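PDB 6P1E: PmoF1, which binds copper through a PCu(A)C domain and probably serves as a copper chaperone in a methane-oxidizing bacterium. Local coordinates for residues Leu10-Pro15 with Phe29-His34. Residues are numbered along the deposited sequence; the frame is centred on the assembly and turned at random.
Sequences LKVEHP and FYAFIH. With CU (copper (II) ion), chain F; CU (copper (II) ion), chain E.
Segments 10-15 and 29-34 of PmoF1, which lie on strands 10-18 and 27-35, illustrate how a backbone ladder sets out the ligands of a metal site. They run antiparallel, and two reciprocal pairs of hydrogen bonds hold them: K11 with H34, where each N lies 2.8 Å from the other's O, and E13 with F32, where the bond from E13 N to F32 O (2.7 Å) is shorter than that from F32 N to E13 O (3.1 Å). In all four bonds the donor lies in the plane of the carbonyl.

V12 and I33, the non-hydrogen-bonded pair between these, direct their side chains to the opposite face, where V12 CG1 meets A31 CB. Beyond the corner at H14, P15 CB rests 3.7 Å from F29 CE1. Residues of strands 100-107 and 111-120 cover this apolar group.

The copper face carries K11, E13, F32 and H34. The E13 chain, extended beyond CG, lays its carboxylate over one face of the H34 imidazole, the planes 17° apart, with OE2 offset toward the rim, 3.4 Å from CD2. H34 NE2 binds one copper at 2.0 Å, and E13 completes the site with it, its OE1 at a longer 2.8 Å from the same ion, its negative charge probably offsetting part of the metal's. The F32 ring presents its edge to E13 O, in plane with it, and stacks on H14 of the second subunit.

H14 NE2 binds the other copper at 2.0 Å. Each ion is shared by H34 of one subunit and H14 of the other, so this antiparallel pair from a beta hairpin supplies one of the two histidine ligands of each of two intersubunit copper sites in a PCu(A)C dimer.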
loop_
_atom_site.group_PDB
_atom_site.type_symbol
_atom_site.label_atom_id
_atom_site.label_comp_id
_atom_site.label_asym_id
_atom_site.label_seq_id
_atom_site.Cartn_x
_atom_site.Cartn_y
_atom_site.Cartn_z
ATOM N N LEU B 10 -18.259 1.702 -2.200
ATOM C CA LEU B 10 -16.841 1.389 -2.345
ATOM C C LEU B 10 -15.984 2.429 -1.639
ATOM O O LEU B 10 -16.359 3.597 -1.539
ATOM C CB LEU B 10 -16.430 1.321 -3.820
ATOM C CG LEU B 10 -17.295 0.482 -4.761
ATOM C CD1 LEU B 10 -16.721 0.527 -6.170
ATOM C CD2 LEU B 10 -17.398 -0.946 -4.265
ATOM N N LYS B 11 -14.827 1.996 -1.157
ATOM C CA LYS B 11 -13.831 2.913 -0.624
ATOM C C LYS B 11 -12.509 2.622 -1.303
ATOM O O LYS B 11 -12.047 1.480 -1.311
ATOM C CB LYS B 11 -13.695 2.780 0.893
ATOM C CG LYS B 11 -14.965 3.095 1.664
ATOM C CD LYS B 11 -14.659 3.437 3.113
ATOM C CE LYS B 11 -15.930 3.735 3.894
ATOM N NZ LYS B 11 -15.675 3.934 5.348
ATOM N N VAL B 12 -11.911 3.660 -1.875
ATOM C CA VAL B 12 -10.593 3.551 -2.479
ATOM C C VAL B 12 -9.623 4.181 -1.500
ATOM O O VAL B 12 -9.646 5.392 -1.281
ATOM C CB VAL B 12 -10.523 4.262 -3.842
ATOM C CG1 VAL B 12 -9.120 4.164 -4.432
ATOM C CG2 VAL B 12 -11.552 3.674 -4.797
ATOM N N GLU B 13 -8.745 3.358 -0.941
ATOM C CA GLU B 13 -7.890 3.799 0.144
ATOM C C GLU B 13 -6.440 3.876 -0.307
ATOM O O GLU B 13 -5.919 2.989 -0.979
ATOM C CB GLU B 13 -8.047 2.864 1.349
ATOM C CG GLU B 13 -9.477 2.841 1.882
ATOM C CD GLU B 13 -9.655 1.976 3.117
ATOM O OE1 GLU B 13 -8.644 1.498 3.664
ATOM O OE2 GLU B 13 -10.813 1.775 3.544
ATOM N N HIS B 14 -5.828 4.994 0.061
ATOM C CA HIS B 14 -4.423 5.279 -0.179
ATOM C C HIS B 14 -3.954 4.909 -1.584
ATOM O O HIS B 14 -3.005 4.139 -1.755
ATOM C CB HIS B 14 -3.552 4.588 0.856
ATOM C CG HIS B 14 -2.224 5.245 1.009
ATOM N ND1 HIS B 14 -1.217 5.094 0.083
ATOM C CD2 HIS B 14 -1.759 6.112 1.937
ATOM C CE1 HIS B 14 -0.177 5.815 0.451
ATOM N NE2 HIS B 14 -0.479 6.443 1.575
ATOM N N PRO B 15 -4.622 5.458 -2.604
ATOM C CA PRO B 15 -4.134 5.273 -3.972
ATOM C C PRO B 15 -2.732 5.839 -4.137
ATOM O O PRO B 15 -2.445 6.934 -3.653
ATOM C CB PRO B 15 -5.143 6.055 -4.815
ATOM C CG PRO B 15 -5.668 7.096 -3.887
ATOM C CD PRO B 15 -5.711 6.448 -2.535
ATOM N N PHE B 29 0.161 1.720 -10.875
ATOM C CA PHE B 29 -0.776 2.318 -9.926
ATOM C C PHE B 29 -1.332 1.257 -8.994
ATOM O O PHE B 29 -1.701 0.161 -9.426
ATOM C CB PHE B 29 -1.919 3.026 -10.659
ATOM C CG PHE B 29 -3.076 3.400 -9.767
ATOM C CD1 PHE B 29 -3.060 4.582 -9.046
ATOM C CD2 PHE B 29 -4.181 2.568 -9.653
ATOM C CE1 PHE B 29 -4.122 4.928 -8.229
ATOM C CE2 PHE B 29 -5.244 2.908 -8.838
ATOM C CZ PHE B 29 -5.214 4.092 -8.128
ATOM N N TYR B 30 -1.410 1.623 -7.718
ATOM C CA TYR B 30 -1.747 0.714 -6.635
ATOM C C TYR B 30 -2.765 1.371 -5.716
ATOM O O TYR B 30 -2.850 2.595 -5.645
ATOM C CB TYR B 30 -0.494 0.342 -5.842
ATOM C CG TYR B 30 0.629 -0.237 -6.673
ATOM C CD1 TYR B 30 0.485 -1.453 -7.325
ATOM C CD2 TYR B 30 1.843 0.425 -6.783
ATOM C CE1 TYR B 30 1.513 -1.984 -8.075
ATOM C CE2 TYR B 30 2.876 -0.100 -7.529
ATOM C CZ TYR B 30 2.707 -1.305 -8.173
ATOM O OH TYR B 30 3.738 -1.828 -8.921
ATOM N N ALA B 31 -3.534 0.552 -5.011
ATOM C CA ALA B 31 -4.567 1.046 -4.111
ATOM C C ALA B 31 -5.166 -0.111 -3.336
ATOM O O ALA B 31 -4.898 -1.272 -3.636
ATOM C CB ALA B 31 -5.653 1.785 -4.874
ATOM N N PHE B 32 -5.940 0.222 -2.311
ATOM C CA PHE B 32 -6.739 -0.757 -1.597
ATOM C C PHE B 32 -8.201 -0.420 -1.827
ATOM O O PHE B 32 -8.649 0.671 -1.477
ATOM C CB PHE B 32 -6.393 -0.754 -0.110
ATOM C CG PHE B 32 -4.919 -0.829 0.162
ATOM C CD1 PHE B 32 -4.304 -2.047 0.375
ATOM C CD2 PHE B 32 -4.145 0.318 0.187
ATOM C CE1 PHE B 32 -2.947 -2.122 0.624
ATOM C CE2 PHE B 32 -2.789 0.249 0.432
ATOM C CZ PHE B 32 -2.189 -0.972 0.648
ATOM N N ILE B 33 -8.950 -1.353 -2.402
ATOM C CA ILE B 33 -10.343 -1.087 -2.728
ATOM C C ILE B 33 -11.233 -1.988 -1.893
ATOM O O ILE B 33 -11.173 -3.213 -1.988
ATOM C CB ILE B 33 -10.624 -1.284 -4.228
ATOM C CG1 ILE B 33 -9.660 -0.423 -5.052
ATOM C CG2 ILE B 33 -12.067 -0.911 -4.555
ATOM C CD1 ILE B 33 -9.738 -0.643 -6.552
ATOM N N HIS B 34 -12.058 -1.348 -1.071
ATOM C CA HIS B 34 -12.979 -2.027 -0.175
ATOM C C HIS B 34 -14.385 -1.935 -0.744
ATOM O O HIS B 34 -14.869 -0.840 -1.030
ATOM C CB HIS B 34 -12.939 -1.404 1.222
ATOM C CG HIS B 34 -11.620 -1.540 1.915
ATOM N ND1 HIS B 34 -11.451 -2.314 3.040
ATOM C CD2 HIS B 34 -10.406 -1.004 1.640
ATOM C CE1 HIS B 34 -10.191 -2.251 3.433
ATOM N NE2 HIS B 34 -9.538 -1.461 2.600
HETATM CU CU CU F . -7.641 -1.038 3.024
HETATM CU CU CU E . 0.896 7.797 2.216
#